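PDB 6FF1: CsoZ from Staphylococcus aureus, which probably acts as a copper metallochaperone, binding and handing on copper in staphylococcal copper homeostasis. Local coordinates for residues Q20-I25 against H32-N37; S26-V31 against N54-E59. All coordinates share one frame; numbering follows the deposited sequence.

Contact 1 of 2, residues Q20-I25 against H32-N37; sequences QLTERI and HQVNIN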
loop_
_atom_site.group_PDB
_atom_site.type_symbol
_atom_site.label_atom_id
_atom_site.label_comp_id
_atom_site.label_asym_id
_atom_site.label_seq_id
_atom_site.Cartn_x
_atom_site.Cartn_y
_atom_site.Cartn_z
ATOM N N GLN A 20 -0.490 -5.853 8.779
ATOM C CA GLN A 20 -1.008 -4.583 9.268
ATOM C C GLN A 20 -1.162 -3.575 8.136
ATOM O O GLN A 20 -2.205 -2.907 8.043
ATOM C CB GLN A 20 -0.141 -4.005 10.363
ATOM C CG GLN A 20 -0.513 -2.588 10.823
ATOM C CD GLN A 20 -1.921 -2.376 11.387
ATOM O OE1 GLN A 20 -2.782 -3.281 11.392
ATOM N NE2 GLN A 20 -2.178 -1.139 11.835
ATOM N N LEU A 21 -0.168 -3.457 7.279
ATOM C CA LEU A 21 -0.241 -2.496 6.205
ATOM C C LEU A 21 -1.264 -2.913 5.181
ATOM O O LEU A 21 -2.019 -2.077 4.642
ATOM C CB LEU A 21 1.131 -2.330 5.583
ATOM C CG LEU A 21 1.214 -1.303 4.466
ATOM C CD1 LEU A 21 0.871 0.085 4.964
ATOM C CD2 LEU A 21 2.589 -1.323 3.838
ATOM N N THR A 22 -1.361 -4.218 4.899
ATOM C CA THR A 22 -2.368 -4.691 3.996
ATOM C C THR A 22 -3.751 -4.290 4.475
ATOM O O THR A 22 -4.590 -3.842 3.684
ATOM C CB THR A 22 -2.272 -6.194 3.776
ATOM O OG1 THR A 22 -0.982 -6.511 3.217
ATOM C CG2 THR A 22 -3.316 -6.678 2.850
ATOM N N GLU A 23 -4.035 -4.540 5.738
ATOM C CA GLU A 23 -5.342 -4.229 6.276
ATOM C C GLU A 23 -5.632 -2.735 6.251
ATOM O O GLU A 23 -6.716 -2.335 5.838
ATOM C CB GLU A 23 -5.451 -4.797 7.718
ATOM C CG GLU A 23 -6.792 -4.579 8.330
ATOM C CD GLU A 23 -7.849 -5.639 7.970
ATOM O OE1 GLU A 23 -7.679 -6.363 6.960
ATOM O OE2 GLU A 23 -8.860 -5.756 8.719
ATOM N N ARG A 24 -4.684 -1.937 6.687
ATOM C CA ARG A 24 -4.850 -0.498 6.717
ATOM C C ARG A 24 -5.100 0.064 5.316
ATOM O O ARG A 24 -6.011 0.889 5.142
ATOM C CB ARG A 24 -3.710 0.204 7.392
ATOM C CG ARG A 24 -3.646 -0.026 8.883
ATOM C CD ARG A 24 -4.552 0.957 9.600
ATOM N NE ARG A 24 -4.182 2.331 9.397
ATOM C CZ ARG A 24 -4.867 3.361 9.821
ATOM N NH1 ARG A 24 -5.927 3.187 10.607
ATOM N NH2 ARG A 24 -4.488 4.600 9.560
ATOM N N ILE A 25 -4.304 -0.343 4.331
ATOM C CA ILE A 25 -4.539 0.139 3.008
ATOM C C ILE A 25 -5.855 -0.401 2.468
ATOM O O ILE A 25 -6.689 0.358 1.907
ATOM C CB ILE A 25 -3.393 -0.214 2.077
ATOM C CG1 ILE A 25 -2.110 0.492 2.527
ATOM C CG2 ILE A 25 -3.754 0.132 0.651
ATOM C CD1 ILE A 25 -0.898 0.073 1.705
ATOM N N HIS A 32 -9.626 -1.420 -3.209
ATOM C CA HIS A 32 -10.199 -2.736 -3.364
ATOM C C HIS A 32 -8.993 -3.712 -3.210
ATOM O O HIS A 32 -8.514 -3.956 -2.141
ATOM C CB HIS A 32 -11.024 -2.770 -4.645
ATOM C CG HIS A 32 -12.004 -1.637 -4.741
ATOM N ND1 HIS A 32 -12.820 -1.278 -3.694
ATOM C CD2 HIS A 32 -12.260 -0.760 -5.730
ATOM C CE1 HIS A 32 -13.550 -0.238 -4.040
ATOM N NE2 HIS A 32 -13.250 0.086 -5.281
ATOM N N GLN A 33 -8.429 -4.149 -4.240
ATOM C CA GLN A 33 -7.427 -5.209 -4.199
ATOM C C GLN A 33 -6.105 -4.636 -3.661
ATOM O O GLN A 33 -5.653 -3.566 -4.088
ATOM C CB GLN A 33 -7.276 -5.828 -5.579
ATOM C CG GLN A 33 -8.519 -6.598 -6.102
ATOM C CD GLN A 33 -9.381 -5.832 -7.075
ATOM O OE1 GLN A 33 -9.607 -4.654 -6.895
ATOM N NE2 GLN A 33 -9.871 -6.489 -8.103
ATOM N N VAL A 34 -5.436 -5.365 -2.778
ATOM C CA VAL A 34 -4.140 -4.997 -2.262
ATOM C C VAL A 34 -3.286 -6.261 -2.110
ATOM O O VAL A 34 -3.779 -7.249 -1.586
ATOM C CB VAL A 34 -4.199 -4.342 -0.873
ATOM C CG1 VAL A 34 -2.807 -4.030 -0.311
ATOM C CG2 VAL A 34 -5.078 -3.116 -0.897
ATOM N N ASN A 35 -2.067 -6.222 -2.593
ATOM C CA ASN A 35 -1.113 -7.295 -2.362
ATOM C C ASN A 35 0.227 -6.725 -2.053
ATOM O O ASN A 35 0.663 -5.820 -2.753
ATOM C CB ASN A 35 -0.957 -8.186 -3.590
ATOM C CG ASN A 35 0.004 -9.293 -3.365
ATOM O OD1 ASN A 35 1.171 -9.238 -3.796
ATOM N ND2 ASN A 35 -0.474 -10.284 -2.659
ATOM N N ILE A 36 0.889 -7.242 -1.040
ATOM C CA ILE A 36 2.193 -6.823 -0.657
ATOM C C ILE A 36 3.143 -8.007 -0.771
ATOM O O ILE A 36 2.904 -9.033 -0.178
ATOM C CB ILE A 36 2.229 -6.268 0.711
ATOM C CG1 ILE A 36 1.183 -5.126 0.831
ATOM C CG2 ILE A 36 3.628 -5.821 1.067
ATOM C CD1 ILE A 36 1.212 -4.352 2.124
ATOM N N ASN A 37 4.204 -7.839 -1.542
ATOM C CA ASN A 37 5.247 -8.846 -1.690
ATOM C C ASN A 37 6.359 -8.514 -0.743
ATOM O O ASN A 37 7.076 -7.521 -0.894
ATOM C CB ASN A 37 5.711 -8.876 -3.115
ATOM C CG ASN A 37 6.768 -9.938 -3.400
ATOM O OD1 ASN A 37 7.689 -10.118 -2.644
ATOM N ND2 ASN A 37 6.678 -10.542 -4.559
HETATM O O HOH W 1 -0.731 -8.440 1.122
#
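Ile36 sends its CD1 methyl between two neighbours on one turn of the facing helix, Leu21 and Thr22, and meets each in a different way. The Leu21 side chain stands at about a right angle to it, with Leu21 CD2 3.7 Å from Ile36 CD1 and the branch carbon Leu21 CG hardly farther. Thr22 instead runs alongside, pointing the opposite way, so that Thr22 OG1 comes within 3.3 Å of Ile36 CD1. An outstretched chain (chi2 -173°) carries that methyl to the helix.

Val34 divides its two methyls in similar fashion. Its CG2 lies 3.8 Å from Ile25 CG2, where the side chains cross nearly perpendicularly, while its CG1 slides past Thr22 CG2 in a looser touch at 4.2 Å. In the ferredoxin-like βαββαβ fold of heavy-metal-associated domains, this is helix 15-26 laid over strand 31-36, the strand that follows it in the chain. The axes of 20-25 and 32-36 run almost antiparallel, at 163°, and approach to 8.6 Å. Ile25 carries the apolar layer onward to Val45 and to Ile56 and Ile60 of the second helix.

Beside this apolar layer runs one polar link. With OG1 set beside its own backbone N (chi1 -60°), Thr22 gives a hydrogen bond back to the carbonyl oxygen of Val18 and accepts one from a water 2.9 Å from OG1. The same water accepts a hydrogen bond from the backbone N-H of Ile36, 3.0 Å from Ile36 N, so it bridges helix and outermost strand beside the methyl contact.

Contact 2 of 2, residues S26-V31 against N54-E59; sequences SNMIGV and NSIEKE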
loop_
_atom_site.group_PDB
_atom_site.type_symbol
_atom_site.label_atom_id
_atom_site.label_comp_id
_atom_site.label_asym_id
_atom_site.label_seq_id
_atom_site.Cartn_x
_atom_site.Cartn_y
_atom_site.Cartn_z
ATOM N N SER A 26 -6.136 -1.677 2.641
ATOM C CA SER A 26 -7.319 -2.285 2.084
ATOM C C SER A 26 -8.581 -1.609 2.615
ATOM O O SER A 26 -9.556 -1.524 1.907
ATOM C CB SER A 26 -7.439 -3.764 2.475
ATOM O OG SER A 26 -6.448 -4.501 1.813
ATOM N N ASN A 27 -8.570 -1.224 3.852
ATOM C CA ASN A 27 -9.738 -0.646 4.494
ATOM C C ASN A 27 -9.981 0.815 4.235
ATOM O O ASN A 27 -11.032 1.357 4.609
ATOM C CB ASN A 27 -9.763 -0.947 5.985
ATOM C CG ASN A 27 -9.981 -2.462 6.258
ATOM O OD1 ASN A 27 -10.343 -3.221 5.375
ATOM N ND2 ASN A 27 -9.693 -2.849 7.452
ATOM N N MET A 28 -9.055 1.456 3.512
ATOM C CA MET A 28 -9.339 2.781 3.030
ATOM C C MET A 28 -10.497 2.710 2.051
ATOM O O MET A 28 -10.562 1.840 1.197
ATOM C CB MET A 28 -8.107 3.346 2.321
ATOM C CG MET A 28 -6.968 3.572 3.244
ATOM S SD MET A 28 -5.477 4.048 2.317
ATOM C CE MET A 28 -5.893 5.583 1.729
ATOM N N ILE A 29 -11.440 3.651 2.193
ATOM C CA ILE A 29 -12.545 3.686 1.259
ATOM C C ILE A 29 -12.036 3.896 -0.154
ATOM O O ILE A 29 -11.230 4.783 -0.377
ATOM C CB ILE A 29 -13.588 4.715 1.623
ATOM C CG1 ILE A 29 -14.147 4.428 3.009
ATOM C CG2 ILE A 29 -14.691 4.733 0.562
ATOM C CD1 ILE A 29 -14.931 3.178 3.138
ATOM N N GLY A 30 -12.472 3.059 -1.087
ATOM C CA GLY A 30 -12.028 3.132 -2.466
ATOM C C GLY A 30 -10.913 2.197 -2.824
ATOM O O GLY A 30 -10.630 2.031 -4.001
ATOM N N VAL A 31 -10.253 1.628 -1.800
ATOM C CA VAL A 31 -9.187 0.660 -2.088
ATOM C C VAL A 31 -9.800 -0.737 -2.100
ATOM O O VAL A 31 -10.364 -1.160 -1.100
ATOM C CB VAL A 31 -8.054 0.723 -1.063
ATOM C CG1 VAL A 31 -7.046 -0.375 -1.399
ATOM C CG2 VAL A 31 -7.392 2.102 -1.094
ATOM N N ASN A 54 -1.662 9.388 -3.439
ATOM C CA ASN A 54 -1.076 10.102 -2.358
ATOM C C ASN A 54 -1.532 9.633 -0.982
ATOM O O ASN A 54 -0.754 9.576 -0.029
ATOM C CB ASN A 54 -1.273 11.623 -2.492
ATOM C CG ASN A 54 -0.367 12.234 -3.531
ATOM O OD1 ASN A 54 0.469 11.576 -4.139
ATOM N ND2 ASN A 54 -0.595 13.517 -3.790
ATOM N N SER A 55 -2.823 9.363 -0.855
ATOM C CA SER A 55 -3.358 8.943 0.463
ATOM C C SER A 55 -2.881 7.507 0.800
ATOM O O SER A 55 -2.611 7.235 1.948
ATOM C CB SER A 55 -4.886 9.050 0.524
ATOM O OG SER A 55 -5.581 8.201 -0.405
ATOM N N ILE A 56 -2.749 6.651 -0.203
ATOM C CA ILE A 56 -2.190 5.307 0.038
ATOM C C ILE A 56 -0.751 5.409 0.482
ATOM O O ILE A 56 -0.299 4.783 1.424
ATOM C CB ILE A 56 -2.367 4.480 -1.203
ATOM C CG1 ILE A 56 -3.834 4.243 -1.490
ATOM C CG2 ILE A 56 -1.643 3.151 -1.054
ATOM C CD1 ILE A 56 -4.127 3.684 -2.871
ATOM N N GLU A 57 -0.001 6.240 -0.255
ATOM C CA GLU A 57 1.386 6.454 0.102
ATOM C C GLU A 57 1.582 7.057 1.480
ATOM O O GLU A 57 2.505 6.706 2.190
ATOM C CB GLU A 57 2.091 7.271 -0.991
ATOM C CG GLU A 57 2.120 6.450 -2.288
ATOM C CD GLU A 57 2.836 7.094 -3.398
ATOM O OE1 GLU A 57 2.805 8.383 -3.447
ATOM O OE2 GLU A 57 3.467 6.335 -4.167
ATOM N N LYS A 58 0.680 7.956 1.859
ATOM C CA LYS A 58 0.770 8.535 3.167
ATOM C C LYS A 58 0.642 7.445 4.238
ATOM O O LYS A 58 1.327 7.495 5.249
ATOM C CB LYS A 58 -0.298 9.596 3.337
ATOM C CG LYS A 58 -0.350 10.175 4.737
ATOM C CD LYS A 58 -1.346 11.314 4.906
ATOM C CE LYS A 58 -1.186 12.004 6.255
ATOM N NZ LYS A 58 -1.577 11.158 7.393
ATOM N N GLU A 59 -0.249 6.492 4.034
ATOM C CA GLU A 59 -0.376 5.402 5.006
ATOM C C GLU A 59 0.889 4.579 5.107
ATOM O O GLU A 59 1.321 4.216 6.209
ATOM C CB GLU A 59 -1.539 4.507 4.659
ATOM C CG GLU A 59 -1.738 3.347 5.621
ATOM C CD GLU A 59 -1.999 3.759 7.046
ATOM O OE1 GLU A 59 -2.632 4.798 7.284
ATOM O OE2 GLU A 59 -1.693 3.018 8.006
#
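The carbonyl oxygen of Met28 accepts the amide of Val31, with 3.0 Å between Met28 O and Val31 N, and the bond closes a type II turn whose two end residues both press against helix 53-62. Gly30 holds the third position of the turn with a positive phi of 97°, as glycine commonly does in a type II turn.

Met28 supplies most of what the turn brings to the contact. Its chain runs out extended as far as the sulfur and then bends at chi3 (68°), which swings CE over the first half of the helix. There the methyl rests 3.4 Å from Ser55 OG and 3.7 Å from Ser55 O, while on its other partner it lies 4.0 Å from Ile56 CG1. The sulfur follows more loosely, with Met28 SD 4.2 Å from both CA and CG1 of Ile56. The Ser55 hydroxyl finds its hydrogen bond outside the two segments, and the Ser55 backbone N is bonded to Asn52 OD1 at the start of the helix.

In the ferredoxin-like fold both helices cover the same face of the sheet, and this turn, linking the first helix to strand 31-36, also reaches the N-terminal half of the second. Val31 is already the first residue of that strand. Its CG2 meets Ile56 in a methyl-to-methyl approach, tip to tip, with 4.0 Å from Val31 CG2 to Ile56 CD1. Tyr47 lies against both residues, as does Ile25 from the first helix, while Ile7 of strand 3-10 touches Ile56.

In the fold
From the N terminus, strand 3-10 leads into helix 15-26, which carries the first segment of contact 1. The chain then turns through 26-31, the first segment of contact 2, before 32-37 closes contact 1 as a short local loop. Contact 2 closes only after strand 42-47 has been added, when helix 53-62 supplies 54-59; the two contacts therefore cross along the chain rather than nest. Their centres lie about 9 Å apart. They also touch directly: Arg24 NE and Glu59 OE2 form a salt bridge at 2.9 Å between the helices. Contact 1 fixes the first helix to the edge strand, and contact 2 joins the intervening turn to the second helix.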